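Local coordinates for insecticidal protein (Brevibacillus laterosporus, PDB 7ML9) that probably forms beta-barrel pores in target membranes as an insecticidal toxin of the ETX/MTX2 family, active against the western corn rootworm, at residues Val28-Glu40 against Pro73-Tyr86. Numbering follows the deposited sequence.
With NA (sodium ion), chain F; EDO (1,2-ethanediol), chain H.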
loop_
_atom_site.group_PDB
_atom_site.type_symbol
_atom_site.label_atom_id
_atom_site.label_comp_id
_atom_site.label_asym_id
_atom_site.label_seq_id
_atom_site.Cartn_x
_atom_site.Cartn_y
_atom_site.Cartn_z
ATOM N N VAL A 28 4.303 -12.039 -14.637
ATOM C CA VAL A 28 3.007 -11.953 -15.291
ATOM C C VAL A 28 3.070 -12.512 -16.715
ATOM O O VAL A 28 2.188 -13.270 -17.139
ATOM C CB VAL A 28 2.500 -10.502 -15.263
ATOM C CG1 VAL A 28 1.229 -10.366 -16.103
ATOM C CG2 VAL A 28 2.242 -10.059 -13.786
ATOM N N GLN A 29 4.109 -12.153 -17.474
ATOM C CA GLN A 29 4.194 -12.657 -18.847
ATOM C C GLN A 29 4.311 -14.179 -18.885
ATOM O O GLN A 29 3.656 -14.837 -19.707
ATOM C CB GLN A 29 5.374 -12.014 -19.565
ATOM C CG GLN A 29 5.119 -10.577 -19.946
ATOM C CD GLN A 29 6.360 -9.930 -20.499
ATOM O OE1 GLN A 29 7.166 -9.360 -19.761
ATOM N NE2 GLN A 29 6.535 -10.037 -21.805
ATOM N N GLU A 30 5.137 -14.758 -18.007
ATOM C CA GLU A 30 5.275 -16.209 -17.991
ATOM C C GLU A 30 3.981 -16.888 -17.559
ATOM O O GLU A 30 3.622 -17.944 -18.099
ATOM C CB GLU A 30 6.436 -16.636 -17.095
ATOM C CG GLU A 30 6.610 -18.156 -17.025
ATOM C CD GLU A 30 6.875 -18.809 -18.400
ATOM O OE1 GLU A 30 6.562 -20.013 -18.560
ATOM O OE2 GLU A 30 7.403 -18.132 -19.320
ATOM N N ARG A 31 3.239 -16.286 -16.620
ATOM C CA ARG A 31 1.957 -16.879 -16.238
ATOM C C ARG A 31 0.933 -16.796 -17.366
ATOM O O ARG A 31 0.105 -17.710 -17.512
ATOM C CB ARG A 31 1.412 -16.224 -14.960
ATOM C CG ARG A 31 2.226 -16.525 -13.704
ATOM C CD ARG A 31 2.449 -18.025 -13.438
ATOM N NE ARG A 31 1.195 -18.737 -13.168
ATOM C CZ ARG A 31 1.026 -20.047 -13.355
ATOM N NH1 ARG A 31 2.032 -20.797 -13.806
ATOM N NH2 ARG A 31 -0.145 -20.616 -13.082
ATOM N N LEU A 32 0.961 -15.726 -18.170
ATOM C CA LEU A 32 0.080 -15.666 -19.338
ATOM C C LEU A 32 0.475 -16.707 -20.378
ATOM O O LEU A 32 -0.391 -17.248 -21.078
ATOM C CB LEU A 32 0.088 -14.268 -19.961
ATOM C CG LEU A 32 -0.553 -13.180 -19.070
ATOM C CD1 LEU A 32 -0.437 -11.820 -19.709
ATOM C CD2 LEU A 32 -2.026 -13.502 -18.803
ATOM N N ARG A 33 1.773 -16.979 -20.514
ATOM C CA ARG A 33 2.201 -18.069 -21.388
ATOM C C ARG A 33 1.705 -19.415 -20.871
ATOM O O ARG A 33 1.293 -20.278 -21.662
ATOM C CB ARG A 33 3.717 -18.082 -21.516
ATOM C CG ARG A 33 4.314 -16.887 -22.280
ATOM C CD ARG A 33 5.832 -17.027 -22.253
ATOM N NE ARG A 33 6.481 -15.796 -22.703
ATOM C CZ ARG A 33 7.791 -15.664 -22.871
ATOM N NH1 ARG A 33 8.602 -16.689 -22.635
ATOM N NH2 ARG A 33 8.290 -14.503 -23.282
ATOM N N ASP A 34 1.731 -19.620 -19.551
ATOM C CA ASP A 34 1.192 -20.860 -19.000
ATOM C C ASP A 34 -0.318 -20.921 -19.176
ATOM O O ASP A 34 -0.871 -22.005 -19.403
ATOM C CB ASP A 34 1.563 -21.016 -17.525
ATOM C CG ASP A 34 1.044 -22.323 -16.931
ATOM O OD1 ASP A 34 1.700 -23.375 -17.103
ATOM O OD2 ASP A 34 -0.037 -22.303 -16.306
ATOM N N LEU A 35 -0.997 -19.773 -19.085
ATOM C CA LEU A 35 -2.428 -19.732 -19.376
ATOM C C LEU A 35 -2.725 -20.289 -20.773
ATOM O O LEU A 35 -3.671 -21.074 -20.956
ATOM C CB LEU A 35 -2.937 -18.294 -19.255
ATOM C CG LEU A 35 -4.418 -18.047 -19.511
ATOM C CD1 LEU A 35 -5.225 -18.746 -18.420
ATOM C CD2 LEU A 35 -4.711 -16.523 -19.537
ATOM N N ALA A 36 -1.943 -19.869 -21.781
ATOM C CA ALA A 36 -2.131 -20.420 -23.130
ATOM C C ALA A 36 -1.873 -21.925 -23.153
ATOM O O ALA A 36 -2.638 -22.683 -23.765
ATOM C CB ALA A 36 -1.227 -19.701 -24.146
ATOM N N ARG A 37 -0.810 -22.381 -22.486
ATOM C CA ARG A 37 -0.522 -23.813 -22.430
ATOM C C ARG A 37 -1.636 -24.591 -21.726
ATOM O O ARG A 37 -1.920 -25.737 -22.094
ATOM C CB ARG A 37 0.819 -24.058 -21.731
ATOM C CG ARG A 37 2.026 -23.433 -22.463
ATOM C CD ARG A 37 3.294 -23.505 -21.621
ATOM N NE ARG A 37 4.375 -22.787 -22.289
ATOM C CZ ARG A 37 5.112 -21.831 -21.729
ATOM N NH1 ARG A 37 4.906 -21.477 -20.457
ATOM N NH2 ARG A 37 6.070 -21.239 -22.444
ATOM N N GLU A 38 -2.262 -24.001 -20.699
ATOM C CA GLU A 38 -3.343 -24.697 -19.990
ATOM C C GLU A 38 -4.536 -24.919 -20.902
ATOM O O GLU A 38 -5.095 -26.018 -20.952
ATOM C CB GLU A 38 -3.791 -23.910 -18.747
ATOM C CG GLU A 38 -2.718 -23.701 -17.725
ATOM C CD GLU A 38 -2.553 -24.884 -16.797
ATOM O OE1 GLU A 38 -3.341 -25.849 -16.919
ATOM O OE2 GLU A 38 -1.643 -24.841 -15.939
ATOM N N ASP A 39 -4.949 -23.874 -21.622
ATOM C CA ASP A 39 -6.081 -23.995 -22.535
ATOM C C ASP A 39 -5.791 -25.022 -23.622
ATOM O O ASP A 39 -6.647 -25.851 -23.950
ATOM C CB ASP A 39 -6.386 -22.631 -23.148
ATOM C CG ASP A 39 -7.629 -22.637 -24.036
ATOM O OD1 ASP A 39 -8.523 -23.495 -23.872
ATOM O OD2 ASP A 39 -7.724 -21.748 -24.892
ATOM N N GLU A 40 -4.577 -24.986 -24.174
ATOM C CA GLU A 40 -4.160 -25.963 -25.180
ATOM C C GLU A 40 -4.328 -27.390 -24.666
ATOM O O GLU A 40 -5.071 -28.189 -25.245
ATOM C CB GLU A 40 -2.707 -25.692 -25.569
ATOM C CG GLU A 40 -2.135 -26.565 -26.701
ATOM C CD GLU A 40 -0.739 -26.094 -27.082
ATOM O OE1 GLU A 40 0.246 -26.502 -26.409
ATOM O OE2 GLU A 40 -0.634 -25.283 -28.023
ATOM N N PRO A 73 3.538 -28.982 -29.886
ATOM C CA PRO A 73 3.354 -27.556 -30.201
ATOM C C PRO A 73 4.396 -27.082 -31.201
ATOM O O PRO A 73 5.603 -27.318 -31.021
ATOM C CB PRO A 73 3.511 -26.862 -28.836
ATOM C CG PRO A 73 3.245 -27.971 -27.801
ATOM C CD PRO A 73 3.797 -29.222 -28.455
ATOM N N PRO A 74 3.969 -26.438 -32.279
ATOM C CA PRO A 74 4.916 -25.971 -33.300
ATOM C C PRO A 74 5.671 -24.721 -32.859
ATOM O O PRO A 74 5.284 -24.021 -31.920
ATOM C CB PRO A 74 4.009 -25.674 -34.497
ATOM C CG PRO A 74 2.711 -25.327 -33.900
ATOM C CD PRO A 74 2.577 -26.112 -32.624
ATOM N N LYS A 75 6.783 -24.450 -33.563
ATOM C CA LYS A 75 7.593 -23.267 -33.250
ATOM C C LYS A 75 6.749 -22.009 -33.297
ATOM O O LYS A 75 7.024 -21.032 -32.597
ATOM C CB LYS A 75 8.751 -23.123 -34.242
ATOM C CG LYS A 75 9.581 -24.370 -34.441
ATOM C CD LYS A 75 10.068 -24.942 -33.140
ATOM C CE LYS A 75 10.714 -26.305 -33.363
ATOM N NZ LYS A 75 11.761 -26.239 -34.430
ATOM N N ASN A 76 5.716 -22.042 -34.120
ATOM C CA ASN A 76 4.779 -20.950 -34.281
ATOM C C ASN A 76 4.226 -20.403 -32.958
ATOM O O ASN A 76 3.915 -19.206 -32.850
ATOM C CB ASN A 76 3.633 -21.472 -35.123
ATOM C CG ASN A 76 2.786 -20.401 -35.570
ATOM O OD1 ASN A 76 3.305 -19.351 -35.949
ATOM N ND2 ASN A 76 1.469 -20.585 -35.486
ATOM N N VAL A 77 4.007 -21.270 -31.974
ATOM C CA VAL A 77 3.337 -20.862 -30.744
ATOM C C VAL A 77 4.200 -21.006 -29.503
ATOM O O VAL A 77 3.749 -20.611 -28.420
ATOM C CB VAL A 77 2.009 -21.625 -30.525
ATOM C CG1 VAL A 77 1.071 -21.489 -31.714
ATOM C CG2 VAL A 77 2.280 -23.071 -30.185
ATOM N N ILE A 78 5.390 -21.569 -29.568
ATOM C CA ILE A 78 6.051 -21.906 -28.312
ATOM C C ILE A 78 6.845 -20.710 -27.790
ATOM O O ILE A 78 7.150 -19.759 -28.519
ATOM C CB ILE A 78 6.946 -23.157 -28.411
ATOM C CG1 ILE A 78 8.000 -22.998 -29.502
ATOM C CG2 ILE A 78 6.092 -24.406 -28.625
ATOM C CD1 ILE A 78 8.868 -24.237 -29.656
ATOM N N GLY A 79 7.159 -20.769 -26.495
ATOM C CA GLY A 79 7.975 -19.748 -25.843
ATOM C C GLY A 79 7.311 -18.386 -25.873
ATOM O O GLY A 79 6.119 -18.235 -25.577
ATOM N N GLU A 80 8.098 -17.376 -26.257
ATOM C CA GLU A 80 7.601 -16.005 -26.347
ATOM C C GLU A 80 6.361 -15.883 -27.231
ATOM O O GLU A 80 5.522 -15.003 -27.006
ATOM C CB GLU A 80 8.726 -15.114 -26.879
ATOM C CG GLU A 80 8.390 -13.655 -27.058
ATOM C CD GLU A 80 9.473 -12.931 -27.868
ATOM O OE1 GLU A 80 10.617 -12.814 -27.365
ATOM O OE2 GLU A 80 9.178 -12.493 -28.999
ATOM N N ARG A 81 6.217 -16.743 -28.238
ATOM C CA ARG A 81 5.072 -16.619 -29.135
ATOM C C ARG A 81 3.777 -17.207 -28.570
ATOM O O ARG A 81 2.765 -17.202 -29.282
ATOM C CB ARG A 81 5.394 -17.251 -30.490
ATOM C CG ARG A 81 6.316 -16.321 -31.315
ATOM C CD ARG A 81 6.757 -16.922 -32.614
ATOM N NE ARG A 81 5.713 -17.061 -33.624
ATOM C CZ ARG A 81 5.318 -16.121 -34.483
ATOM N NH1 ARG A 81 4.394 -16.407 -35.391
ATOM N NH2 ARG A 81 5.824 -14.893 -34.447
ATOM N N ARG A 82 3.760 -17.652 -27.312
ATOM C CA ARG A 82 2.489 -17.989 -26.668
ATOM C C ARG A 82 1.614 -16.763 -26.450
ATOM O O ARG A 82 0.392 -16.899 -26.294
ATOM C CB ARG A 82 2.748 -18.672 -25.324
ATOM C CG ARG A 82 3.287 -20.085 -25.397
ATOM C CD ARG A 82 2.180 -21.031 -25.879
ATOM N NE ARG A 82 2.613 -22.428 -25.874
ATOM C CZ ARG A 82 1.864 -23.426 -26.335
ATOM N NH1 ARG A 82 0.658 -23.174 -26.842
ATOM N NH2 ARG A 82 2.312 -24.673 -26.283
ATOM N N ILE A 83 2.201 -15.566 -26.399
ATOM C CA ILE A 83 1.447 -14.338 -26.166
ATOM C C ILE A 83 1.884 -13.271 -27.161
ATOM O O ILE A 83 3.079 -13.090 -27.403
ATOM C CB ILE A 83 1.638 -13.824 -24.723
ATOM C CG1 ILE A 83 1.079 -14.845 -23.720
ATOM C CG2 ILE A 83 0.950 -12.470 -24.555
ATOM C CD1 ILE A 83 -0.438 -14.900 -23.713
ATOM N N SER A 84 0.929 -12.574 -27.746
ATOM C CA SER A 84 1.253 -11.425 -28.576
ATOM C C SER A 84 0.408 -10.258 -28.112
ATOM O O SER A 84 -0.593 -10.437 -27.417
ATOM C CB SER A 84 1.021 -11.701 -30.074
ATOM O OG SER A 84 -0.369 -11.818 -30.353
ATOM N N GLN A 85 0.825 -9.054 -28.516
ATOM C CA GLN A 85 0.153 -7.814 -28.155
ATOM C C GLN A 85 0.088 -7.626 -26.640
ATOM O O GLN A 85 -0.881 -7.069 -26.118
ATOM C CB GLN A 85 -1.252 -7.734 -28.760
ATOM C CG GLN A 85 -1.275 -7.423 -30.249
ATOM C CD GLN A 85 -2.640 -7.673 -30.857
ATOM O OE1 GLN A 85 -3.638 -7.077 -30.440
ATOM N NE2 GLN A 85 -2.696 -8.557 -31.843
ATOM N N TYR A 86 1.116 -8.089 -25.935
ATOM C CA TYR A 86 1.159 -7.929 -24.484
ATOM C C TYR A 86 1.365 -6.457 -24.145
ATOM O O TYR A 86 2.243 -5.803 -24.710
ATOM C CB TYR A 86 2.278 -8.779 -23.889
ATOM C CG TYR A 86 2.514 -8.493 -22.419
ATOM C CD1 TYR A 86 1.674 -9.018 -21.449
ATOM C CD2 TYR A 86 3.558 -7.671 -22.005
ATOM C CE1 TYR A 86 1.875 -8.735 -20.088
ATOM C CE2 TYR A 86 3.762 -7.378 -20.656
ATOM C CZ TYR A 86 2.924 -7.918 -19.704
ATOM O OH TYR A 86 3.124 -7.643 -18.360
HETATM NA NA NA F . 5.639 -21.659 -16.277
HETATM C C1 EDO H . -10.837 -20.735 -26.412
HETATM O O1 EDO H . -10.155 -21.833 -25.789
HETATM C C2 EDO H . -11.364 -19.778 -25.350
HETATM O O2 EDO H . -12.463 -19.056 -25.911
HETATM O O HOH W 1 5.432 -13.886 -24.567
#
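Segment 28-40 of helix 28-48 and segment 73-86 come closest at R33 and R82, whose CA atoms lie 5.3 Å apart, and the backbones are 8.0 Å apart between the CA atoms of Q29 and Y86. No backbone hydrogen bond joins them; side chains do the work.

R82 reaches across to E40 and grips its carboxylate end-on. R82 NH1 gives a nearly straight bond to E40 OE2 (2.7 Å, 169°), and R82 NH2 gives a more bent one to E40 OE1 (2.8 Å). The two planes are turned 58° apart; OE2 is met from above the carboxylate plane and OE1 on the syn side. The R82 chain turns about its CB-CG bond (chi2 -72°), and its guanidinium lies between R37 CG on one face and V77 CG2 on the other. R37 and R82 bring their NE atoms within 4.0 Å, but D56 forms salt bridges with both, which probably offsets the like charges. R37 also bridges to E30, whose OE1 binds the sodium ion.

R33 is extended, with CD against G79 O and its guanidinium against the backbone of E80, whose CA sits over the centre of one face. A water accepts from R33 NE and donates to E80 O.

At the start of the helix, Q29 lies over the ring of Y86. Q29 CG makes a CH-pi contact 3.5 Å from the Y86 ring centroid, and the amide stacks nearly parallel to the ring. L32 CD1 and V28 CG1 meet the ring edge. L32 CB packs on I83 CD1 (3.8 Å).

The Y86 hydroxyl bonds to L148 O. A36 and E40 also rest on strand 201-229, with which strand 83-84 pairs antiparallel, while L35 and I83 touch helix 242-252. The contact thus joins the N-terminal helix to the 3-10 turn and short strand 83-84 beside strand 201-229, at one end of the elongated molecule.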